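Local coordinates for protein phosphoserine aminotransferase (Bacillus alcalophilus, PDB 2BIG) that catalyses the pyridoxal-phosphate-dependent, reversible transamination between phosphoserine and 2-oxoglutarate, a step of serine biosynthesis, working as a homodimer, at residues Glu116-Ala121 with Glu136-Glu141; Gln160-Ile165 with Arg181-Asn186; Asp173-Ile178 with Ile191-Gln196. All coordinates share one frame; numbering follows the deposited sequence. Where two conformers were deposited one is given.

Interaction 1 (Glu116-Ala121 with Glu136-Glu141); sequences ETHIAA and EFQLNE
His118 lies between two side chains of the loop 136-141. The amide nitrogen ND2 of Asn140 sits over one face of the imidazole, 3.5 Å from His118 CG and displaced toward the rim, with amide and ring planes almost perpendicular. At the ring's edge lies Gln138 CB, 3.7 Å from His118 CE1. CG of His118 stands anti to the backbone N (chi1 -174°), which carries the ring across to the loop. A water bridges His118 NE2 and Gln138 OE1, donating to the latter at 2.6 Å. The remaining ring nitrogen, ND1, is bonded to Asn96 of the neighbouring strand 94-99, while Asn140 ND2 is held by Asp143, which should limit the rotation of both flat groups. With an alanine at His118, the amide of Asn140 would probably lose the surface beneath it and the water one of its anchors. Beyond the ring, Gln138 N donates to Ala120 O (2.8 Å), and Ala121 CB packs 3.6 Å from Phe137 CD1. Here a connecting loop runs back nearly antiparallel along strand 116-122, at one edge of the mixed sheet within this chain of an aminotransferase fold, held by one direct backbone hydrogen bond and side-chain packing.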
loop_
_atom_site.group_PDB
_atom_site.type_symbol
_atom_site.label_atom_id
_atom_site.label_comp_id
_atom_site.label_asym_id
_atom_site.label_seq_id
_atom_site.Cartn_x
_atom_site.Cartn_y
_atom_site.Cartn_z
ATOM N N GLU A 116 14.363 18.177 -17.192
ATOM C CA GLU A 116 14.272 19.636 -17.102
ATOM C C GLU A 116 12.928 20.022 -16.489
ATOM O O GLU A 116 11.898 19.431 -16.777
ATOM C CB GLU A 116 14.339 20.261 -18.505
ATOM C CG GLU A 116 14.437 21.771 -18.398
ATOM C CD GLU A 116 14.906 22.529 -19.607
ATOM O OE1 GLU A 116 15.096 21.948 -20.709
ATOM O OE2 GLU A 116 15.080 23.758 -19.386
ATOM N N THR A 117 12.922 21.027 -15.643
ATOM C CA THR A 117 11.791 21.526 -14.926
ATOM C C THR A 117 11.727 23.046 -15.084
ATOM O O THR A 117 12.663 23.713 -15.492
ATOM C CB THR A 117 11.778 21.207 -13.426
ATOM O OG1 THR A 117 12.935 21.744 -12.770
ATOM C CG2 THR A 117 11.786 19.707 -13.206
ATOM N N HIS A 118 10.574 23.566 -14.708
ATOM C CA HIS A 118 10.311 24.991 -14.761
ATOM C C HIS A 118 9.245 25.347 -13.731
ATOM O O HIS A 118 8.451 24.459 -13.403
ATOM C CB HIS A 118 9.808 25.356 -16.136
ATOM C CG HIS A 118 9.593 26.783 -16.471
ATOM N ND1 HIS A 118 8.396 27.425 -16.391
ATOM C CD2 HIS A 118 10.523 27.670 -16.886
ATOM C CE1 HIS A 118 8.565 28.691 -16.754
ATOM N NE2 HIS A 118 9.851 28.863 -17.065
ATOM N N ILE A 119 9.234 26.603 -13.308
ATOM C CA ILE A 119 8.203 27.147 -12.418
ATOM C C ILE A 119 7.343 28.122 -13.213
ATOM O O ILE A 119 7.700 29.219 -13.591
ATOM C CB ILE A 119 8.797 27.771 -11.157
ATOM C CG1 ILE A 119 9.573 26.688 -10.356
ATOM C CG2 ILE A 119 7.702 28.445 -10.342
ATOM C CD1 ILE A 119 10.505 27.164 -9.295
ATOM N N ALA A 120 6.119 27.640 -13.493
ATOM C CA ALA A 120 5.183 28.433 -14.279
ATOM C C ALA A 120 4.703 29.666 -13.508
ATOM O O ALA A 120 4.479 30.719 -14.098
ATOM C CB ALA A 120 4.012 27.563 -14.713
ATOM N N ALA A 121 4.534 29.469 -12.213
ATOM C CA ALA A 121 4.058 30.515 -11.325
ATOM C C ALA A 121 4.235 30.005 -9.896
ATOM O O ALA A 121 4.348 28.801 -9.679
ATOM C CB ALA A 121 2.628 30.906 -11.616
ATOM N N GLU A 136 -0.619 34.740 -14.904
ATOM C CA GLU A 136 0.778 34.768 -14.515
ATOM C C GLU A 136 1.567 33.564 -15.032
ATOM O O GLU A 136 2.804 33.523 -14.944
ATOM C CB GLU A 136 0.969 34.756 -12.988
ATOM C CG GLU A 136 0.396 35.886 -12.181
ATOM C CD GLU A 136 0.630 35.759 -10.676
ATOM O OE1 GLU A 136 1.770 35.464 -10.226
ATOM O OE2 GLU A 136 -0.353 35.956 -9.893
ATOM N N PHE A 137 0.811 32.580 -15.512
ATOM C CA PHE A 137 1.528 31.337 -15.806
ATOM C C PHE A 137 2.456 31.421 -17.012
ATOM O O PHE A 137 2.059 31.847 -18.069
ATOM C CB PHE A 137 0.536 30.190 -16.072
ATOM C CG PHE A 137 -0.271 29.704 -14.896
ATOM C CD1 PHE A 137 -0.316 30.337 -13.677
ATOM C CD2 PHE A 137 -1.017 28.531 -15.071
ATOM C CE1 PHE A 137 -1.085 29.845 -12.616
ATOM C CE2 PHE A 137 -1.736 28.033 -14.018
ATOM C CZ PHE A 137 -1.755 28.657 -12.781
ATOM N N GLN A 138 3.690 31.014 -16.800
ATOM C CA GLN A 138 4.732 30.997 -17.790
ATOM C C GLN A 138 4.827 29.572 -18.357
ATOM O O GLN A 138 5.295 28.653 -17.719
ATOM C CB GLN A 138 6.075 31.440 -17.211
ATOM C CG GLN A 138 6.244 32.787 -16.535
ATOM C CD GLN A 138 7.746 33.004 -16.278
ATOM O OE1 GLN A 138 8.608 32.155 -16.566
ATOM N NE2 GLN A 138 8.040 34.162 -15.717
ATOM N N LEU A 139 4.373 29.448 -19.604
ATOM C CA LEU A 139 4.249 28.164 -20.264
ATOM C C LEU A 139 5.311 28.005 -21.315
ATOM O O LEU A 139 5.734 29.020 -21.886
ATOM C CB LEU A 139 2.868 28.067 -20.897
ATOM C CG LEU A 139 1.672 28.197 -19.943
ATOM C CD1 LEU A 139 0.353 27.997 -20.694
ATOM C CD2 LEU A 139 1.833 27.255 -18.774
ATOM N N ASN A 140 5.730 26.795 -21.608
ATOM C CA ASN A 140 6.742 26.527 -22.606
ATOM C C ASN A 140 6.195 25.649 -23.714
ATOM O O ASN A 140 5.443 24.725 -23.418
ATOM C CB ASN A 140 7.985 25.834 -21.997
ATOM C CG ASN A 140 8.452 26.594 -20.786
ATOM O OD1 ASN A 140 9.068 27.676 -20.923
ATOM N ND2 ASN A 140 8.191 26.034 -19.602
ATOM N N GLU A 141 6.596 25.889 -24.963
ATOM C CA GLU A 141 6.090 25.020 -26.039
ATOM C C GLU A 141 6.430 23.548 -25.860
ATOM O O GLU A 141 5.729 22.634 -26.293
ATOM C CB GLU A 141 6.655 25.513 -27.372
ATOM C CG GLU A 141 8.176 25.463 -27.592
ATOM C CD GLU A 141 8.411 25.799 -29.077
ATOM O OE1 GLU A 141 8.711 26.966 -29.522
ATOM O OE2 GLU A 141 8.249 24.751 -29.786
HETATM O O HOH W 1 10.286 30.973 -18.242
#

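Interaction 2 (Gln160-Ile165 with Arg181-Asn186); sequences QNFPEI and RPLKVN
Phe162 reaches across from the loop 160-165 and overlaps Leu183 and the end of Arg181, touching each with a different part of its ring. CE1 meets the methyl CD1 of Leu183 at 3.7 Å, the two side chains crossing at about a right angle. The next ring atom, CZ, approaches NH2 of Arg181, also at 3.7 Å. Phenylalanine and arginine come from opposite directions, and their flat groups are turned 73° against each other, so the guanidinium does not lie flat on the ring. Arg181 gets there because its chain is extended from CG to NE, although its CG starts wedged between the backbone N and the carbonyl carbon (chi1 53°). The guanidinium is gripped elsewhere: NH2 makes a salt bridge to Asp177 and NH1 bonds to Tyr159 O, which should keep its rotation fixed beside the phenyl ring. The two segments run almost parallel, 8° apart, yet no hydrogen bond joins them; they are loops flanking strand 170-173, one leading into it and the other leading on toward strand 190-194, its parallel neighbour in the central sheet of this class-V aminotransferase. An edge-to-face partner, Phe188, and Ile148 of strand 143-149 also touch the Phe162 ring, joining it to the sheet. At the Glu164 end the link is looser: Glu164 OE1 and Lys184 NZ stand 4.3 Å apart, opposite charges beyond salt-bridge range, so any mutual attraction is likely to be modest.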
loop_
_atom_site.group_PDB
_atom_site.type_symbol
_atom_site.label_atom_id
_atom_site.label_comp_id
_atom_site.label_asym_id
_atom_site.label_seq_id
_atom_site.Cartn_x
_atom_site.Cartn_y
_atom_site.Cartn_z
ATOM N N GLN A 160 -9.917 27.685 -6.917
ATOM C CA GLN A 160 -11.350 27.878 -7.055
ATOM C C GLN A 160 -11.900 27.260 -8.332
ATOM O O GLN A 160 -13.083 26.905 -8.424
ATOM C CB GLN A 160 -11.734 29.371 -7.003
ATOM C CG GLN A 160 -11.245 30.028 -5.697
ATOM C CD GLN A 160 -11.763 29.255 -4.504
ATOM O OE1 GLN A 160 -12.997 29.248 -4.332
ATOM N NE2 GLN A 160 -10.903 28.608 -3.738
ATOM N N ASN A 161 -11.043 27.191 -9.309
ATOM C CA ASN A 161 -11.325 26.640 -10.635
ATOM C C ASN A 161 -9.958 26.351 -11.247
ATOM O O ASN A 161 -8.926 26.581 -10.568
ATOM C CB ASN A 161 -12.154 27.590 -11.472
ATOM C CG ASN A 161 -11.581 28.988 -11.370
ATOM O OD1 ASN A 161 -10.406 29.163 -11.642
ATOM N ND2 ASN A 161 -12.461 29.879 -10.960
ATOM N N PHE A 162 -9.986 25.803 -12.453
ATOM C CA PHE A 162 -8.763 25.260 -13.018
ATOM C C PHE A 162 -8.479 25.872 -14.363
ATOM O O PHE A 162 -9.427 26.189 -15.074
ATOM C CB PHE A 162 -8.906 23.725 -13.113
ATOM C CG PHE A 162 -8.984 23.092 -11.735
ATOM C CD1 PHE A 162 -10.180 22.529 -11.320
ATOM C CD2 PHE A 162 -7.912 23.103 -10.856
ATOM C CE1 PHE A 162 -10.252 21.980 -10.032
ATOM C CE2 PHE A 162 -7.979 22.526 -9.578
ATOM C CZ PHE A 162 -9.175 21.983 -9.176
ATOM N N PRO A 163 -7.191 26.010 -14.691
ATOM C CA PRO A 163 -6.874 26.667 -15.955
ATOM C C PRO A 163 -7.177 25.767 -17.130
ATOM O O PRO A 163 -7.135 24.553 -17.117
ATOM C CB PRO A 163 -5.374 26.883 -15.778
ATOM C CG PRO A 163 -4.884 25.766 -14.927
ATOM C CD PRO A 163 -5.993 25.564 -13.929
ATOM N N GLU A 164 -7.499 26.441 -18.261
ATOM C CA GLU A 164 -7.652 25.811 -19.544
ATOM C C GLU A 164 -6.291 25.790 -20.250
ATOM O O GLU A 164 -5.818 26.858 -20.681
ATOM C CB GLU A 164 -8.630 26.587 -20.452
ATOM C CG GLU A 164 -10.076 26.415 -20.021
ATOM C CD GLU A 164 -10.851 25.294 -20.688
ATOM O OE1 GLU A 164 -11.049 24.179 -20.133
ATOM O OE2 GLU A 164 -11.289 25.599 -21.823
ATOM N N ILE A 165 -5.701 24.634 -20.340
ATOM C CA ILE A 165 -4.345 24.325 -20.854
ATOM C C ILE A 165 -4.526 23.522 -22.112
ATOM O O ILE A 165 -5.221 22.496 -22.024
ATOM C CB ILE A 165 -3.616 23.561 -19.717
ATOM C CG1 ILE A 165 -3.623 24.421 -18.424
ATOM C CG2 ILE A 165 -2.220 23.067 -19.873
ATOM C CD1 ILE A 165 -3.046 25.816 -18.653
ATOM N N ARG A 181 -16.219 18.182 -4.182
ATOM C CA ARG A 181 -17.008 19.054 -5.022
ATOM C C ARG A 181 -17.011 18.510 -6.431
ATOM O O ARG A 181 -16.164 17.674 -6.765
ATOM C CB ARG A 181 -16.424 20.494 -4.998
ATOM C CG ARG A 181 -14.955 20.535 -5.340
ATOM C CD ARG A 181 -14.311 21.902 -5.099
ATOM N NE ARG A 181 -12.882 21.870 -5.404
ATOM C CZ ARG A 181 -12.091 22.915 -5.588
ATOM N NH1 ARG A 181 -12.586 24.144 -5.473
ATOM N NH2 ARG A 181 -10.807 22.741 -5.888
ATOM N N PRO A 182 -17.937 18.972 -7.262
ATOM C CA PRO A 182 -17.883 18.557 -8.687
ATOM C C PRO A 182 -16.589 18.959 -9.363
ATOM O O PRO A 182 -15.972 19.962 -8.986
ATOM C CB PRO A 182 -19.100 19.241 -9.317
ATOM C CG PRO A 182 -20.027 19.474 -8.138
ATOM C CD PRO A 182 -19.092 19.858 -7.012
ATOM N N LEU A 183 -16.194 18.192 -10.351
ATOM C CA LEU A 183 -14.966 18.392 -11.108
ATOM C C LEU A 183 -15.172 18.117 -12.579
ATOM O O LEU A 183 -15.787 17.116 -12.874
ATOM C CB LEU A 183 -13.926 17.399 -10.579
ATOM C CG LEU A 183 -12.504 17.373 -11.015
ATOM C CD1 LEU A 183 -11.877 18.738 -10.804
ATOM C CD2 LEU A 183 -11.746 16.288 -10.235
ATOM N N LYS A 184 -14.641 18.952 -13.443
ATOM C CA LYS A 184 -14.602 18.727 -14.887
ATOM C C LYS A 184 -13.333 17.960 -15.236
ATOM O O LYS A 184 -12.305 18.596 -15.485
ATOM C CB LYS A 184 -14.670 20.001 -15.695
ATOM C CG LYS A 184 -14.877 19.792 -17.189
ATOM C CD LYS A 184 -15.370 21.089 -17.842
ATOM C CE LYS A 184 -14.899 21.333 -19.265
ATOM N NZ LYS A 184 -15.059 22.810 -19.522
ATOM N N VAL A 185 -13.447 16.619 -15.190
ATOM C CA VAL A 185 -12.256 15.786 -15.331
ATOM C C VAL A 185 -11.591 16.013 -16.678
ATOM O O VAL A 185 -10.376 15.917 -16.766
ATOM C CB VAL A 185 -12.647 14.319 -15.097
ATOM C CG1 VAL A 185 -11.555 13.336 -15.486
ATOM C CG2 VAL A 185 -13.030 14.133 -13.619
ATOM N N ASN A 186 -12.356 16.347 -17.689
ATOM C CA ASN A 186 -11.737 16.489 -19.008
ATOM C C ASN A 186 -10.821 17.700 -19.153
ATOM O O ASN A 186 -10.185 17.834 -20.197
ATOM C CB ASN A 186 -12.811 16.427 -20.092
ATOM C CG ASN A 186 -13.675 17.628 -20.231
ATOM O OD1 ASN A 186 -13.398 18.649 -19.625
ATOM N ND2 ASN A 186 -14.726 17.491 -21.024
#

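Interaction 3 (Asp173-Ile178 with Ile191-Gln196); sequences DMSSDI and IYAGAQ. With PLP (pyridoxal-5'-phosphate), chain C.
Strand 190-194 runs parallel to the end of strand 170-173, pairing Asp173 with Tyr192, and Met174 N donates to Tyr192 O (2.8 Å) just before the chain turns off. Asp173 lies over one face of the Tyr192 ring, its CA making a CH-pi contact 15° off the normal; the carboxylate and ring planes are 18° apart. Tyr192 OH bonds to His147. With CG anti to the backbone N (chi1 178°), Asp173 points its OD2 at the cofactor's pyridine N1, 2.7 Å away. Its OD1 accepts twice from Ser175, from OG through the syn lone pair at 2.7 Å and from N in an Asx turn, which should hold the carboxylate against rotation. Ser175 OG also receives a weak bond from Gly194 N, while its CB lies 3.6 Å from PLP C2. Away from the cofactor, Ile191 CG2 meets Met174 SD at 3.6 Å, and Ala193 CB meets Ile178 CG2. Gln196 NE2 donates to the phosphate oxygen O3P (2.8 Å), and Asn238 and Thr239 of the second subunit also bind the cofactor. An aspartate at a strand end facing the pyridine nitrogen is the hallmark of the fold-type I PLP site.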
loop_
_atom_site.group_PDB
_atom_site.type_symbol
_atom_site.label_atom_id
_atom_site.label_comp_id
_atom_site.label_asym_id
_atom_site.label_seq_id
_atom_site.Cartn_x
_atom_site.Cartn_y
_atom_site.Cartn_z
ATOM N N ASP A 173 -2.262 17.052 -8.397
ATOM C CA ASP A 173 -2.250 16.413 -7.092
ATOM C C ASP A 173 -3.481 16.909 -6.325
ATOM O O ASP A 173 -3.459 18.047 -5.839
ATOM C CB ASP A 173 -0.951 16.771 -6.349
ATOM C CG ASP A 173 -0.913 16.181 -4.968
ATOM O OD1 ASP A 173 -1.876 15.502 -4.521
ATOM O OD2 ASP A 173 0.126 16.426 -4.303
ATOM N N MET A 174 -4.512 16.092 -6.290
ATOM C CA MET A 174 -5.760 16.417 -5.627
ATOM C C MET A 174 -5.932 15.652 -4.326
ATOM O O MET A 174 -7.068 15.456 -3.868
ATOM C CB MET A 174 -6.949 16.160 -6.520
ATOM C CG MET A 174 -6.897 17.001 -7.811
ATOM S SD MET A 174 -8.475 16.982 -8.656
ATOM C CE MET A 174 -8.220 18.161 -9.967
ATOM N N SER A 175 -4.822 15.219 -3.736
ATOM C CA SER A 175 -4.878 14.409 -2.525
ATOM C C SER A 175 -5.842 14.957 -1.469
ATOM O O SER A 175 -6.611 14.180 -0.925
ATOM C CB SER A 175 -3.520 14.291 -1.883
ATOM O OG SER A 175 -2.612 13.582 -2.733
ATOM N N SER A 176 -5.823 16.263 -1.196
ATOM C CA SER A 176 -6.584 16.746 -0.046
ATOM C C SER A 176 -7.914 17.380 -0.430
ATOM O O SER A 176 -8.587 17.870 0.465
ATOM C CB SER A 176 -5.702 17.627 0.849
ATOM O OG SER A 176 -5.100 18.657 0.079
ATOM N N ASP A 177 -8.341 17.357 -1.681
ATOM C CA ASP A 177 -9.671 17.827 -1.994
ATOM C C ASP A 177 -10.395 17.003 -3.049
ATOM O O ASP A 177 -11.504 17.358 -3.465
ATOM C CB ASP A 177 -9.736 19.308 -2.351
ATOM C CG ASP A 177 -9.152 19.661 -3.721
ATOM O OD1 ASP A 177 -8.575 18.751 -4.371
ATOM O OD2 ASP A 177 -9.321 20.829 -4.121
ATOM N N ILE A 178 -9.890 15.848 -3.459
ATOM C CA ILE A 178 -10.614 15.062 -4.469
ATOM C C ILE A 178 -11.990 14.651 -3.962
ATOM O O ILE A 178 -12.154 14.200 -2.837
ATOM C CB ILE A 178 -9.804 13.796 -4.872
ATOM C CG1 ILE A 178 -10.448 13.027 -6.012
ATOM C CG2 ILE A 178 -9.519 12.923 -3.670
ATOM C CD1 ILE A 178 -9.595 12.071 -6.805
ATOM N N ILE A 191 -5.118 13.029 -12.816
ATOM C CA ILE A 191 -5.416 13.468 -11.465
ATOM C C ILE A 191 -4.968 12.356 -10.534
ATOM O O ILE A 191 -5.239 11.179 -10.839
ATOM C CB ILE A 191 -6.942 13.672 -11.271
ATOM C CG1 ILE A 191 -7.414 14.841 -12.126
ATOM C CG2 ILE A 191 -7.311 13.750 -9.817
ATOM C CD1 ILE A 191 -8.942 14.822 -12.297
ATOM N N TYR A 192 -4.295 12.678 -9.438
ATOM C CA TYR A 192 -3.924 11.649 -8.467
ATOM C C TYR A 192 -4.222 12.130 -7.054
ATOM O O TYR A 192 -4.234 13.347 -6.818
ATOM C CB TYR A 192 -2.495 11.181 -8.596
ATOM C CG TYR A 192 -1.423 12.208 -8.436
ATOM C CD1 TYR A 192 -0.765 12.385 -7.231
ATOM C CD2 TYR A 192 -1.010 13.034 -9.481
ATOM C CE1 TYR A 192 0.232 13.295 -7.003
ATOM C CE2 TYR A 192 0.001 13.950 -9.276
ATOM C CZ TYR A 192 0.610 14.105 -8.048
ATOM O OH TYR A 192 1.634 14.989 -7.856
ATOM N N ALA A 193 -4.432 11.164 -6.169
ATOM C CA ALA A 193 -4.766 11.482 -4.796
ATOM C C ALA A 193 -4.480 10.257 -3.916
ATOM O O ALA A 193 -5.052 9.220 -4.174
ATOM C CB ALA A 193 -6.236 11.815 -4.627
ATOM N N GLY A 194 -3.673 10.412 -2.883
ATOM C CA GLY A 194 -3.692 9.406 -1.823
ATOM C C GLY A 194 -5.080 9.344 -1.264
ATOM O O GLY A 194 -5.746 10.392 -1.092
ATOM N N ALA A 195 -5.609 8.174 -0.955
ATOM C CA ALA A 195 -6.990 8.097 -0.495
ATOM C C ALA A 195 -7.218 8.640 0.880
ATOM O O ALA A 195 -8.378 8.967 1.182
ATOM C CB ALA A 195 -7.468 6.645 -0.567
ATOM N N GLN A 196 -6.188 8.759 1.709
ATOM C CA GLN A 196 -6.358 8.892 3.146
ATOM C C GLN A 196 -6.781 10.271 3.611
ATOM O O GLN A 196 -6.820 10.527 4.803
ATOM C CB GLN A 196 -5.069 8.520 3.833
ATOM C CG GLN A 196 -3.896 9.445 3.567
ATOM C CD GLN A 196 -3.014 9.068 2.383
ATOM O OE1 GLN A 196 -3.406 8.206 1.565
ATOM N NE2 GLN A 196 -1.846 9.715 2.269
HETATM N N1 PLP C . 0.114 15.735 -1.703
HETATM C C2 PLP C . -0.783 16.374 -0.912
HETATM C C2A PLP C . -1.531 17.580 -1.476
HETATM C C3 PLP C . -1.034 15.876 0.350
HETATM O O3 PLP C . -1.941 16.475 1.138
HETATM C C4 PLP C . -0.347 14.748 0.817
HETATM C C4A PLP C . -0.458 14.220 2.243
HETATM C C5 PLP C . 0.616 14.156 0.009
HETATM C C6 PLP C . 0.835 14.677 -1.259
HETATM C C5A PLP C . 1.500 12.982 0.453
HETATM O O4P PLP C . 0.725 11.759 0.343
HETATM P P PLP C . 1.404 10.330 0.758
HETATM O O1P PLP C . 1.776 10.476 2.182
HETATM O O2P PLP C . 2.603 10.172 -0.146
HETATM O O3P PLP C . 0.322 9.353 0.458
HETATM O O HOH W 2 -7.965 11.823 -0.520
#

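Following the chain, interaction 1 comes first and is complete before the others begin: it closes the loop that leads from edge strand 116-122 back toward strand 143-149. Interactions 2 and 3 cross, because 173-178 falls between the segments of interaction 2 and 191-196 follows them both. Interaction 2 joins the loops at the two ends of the connection through strand 170-173, and interaction 3 brings that strand's end against strand 190-194 at the cofactor. Interactions 2 and 3 touch directly, Leu183 packing on Met174 and Ile191. Phe137 meets Pro163, linking interactions 1 and 2, whereas interactions 1 and 3 share only the sheet, their nearest atoms about 12 Å apart.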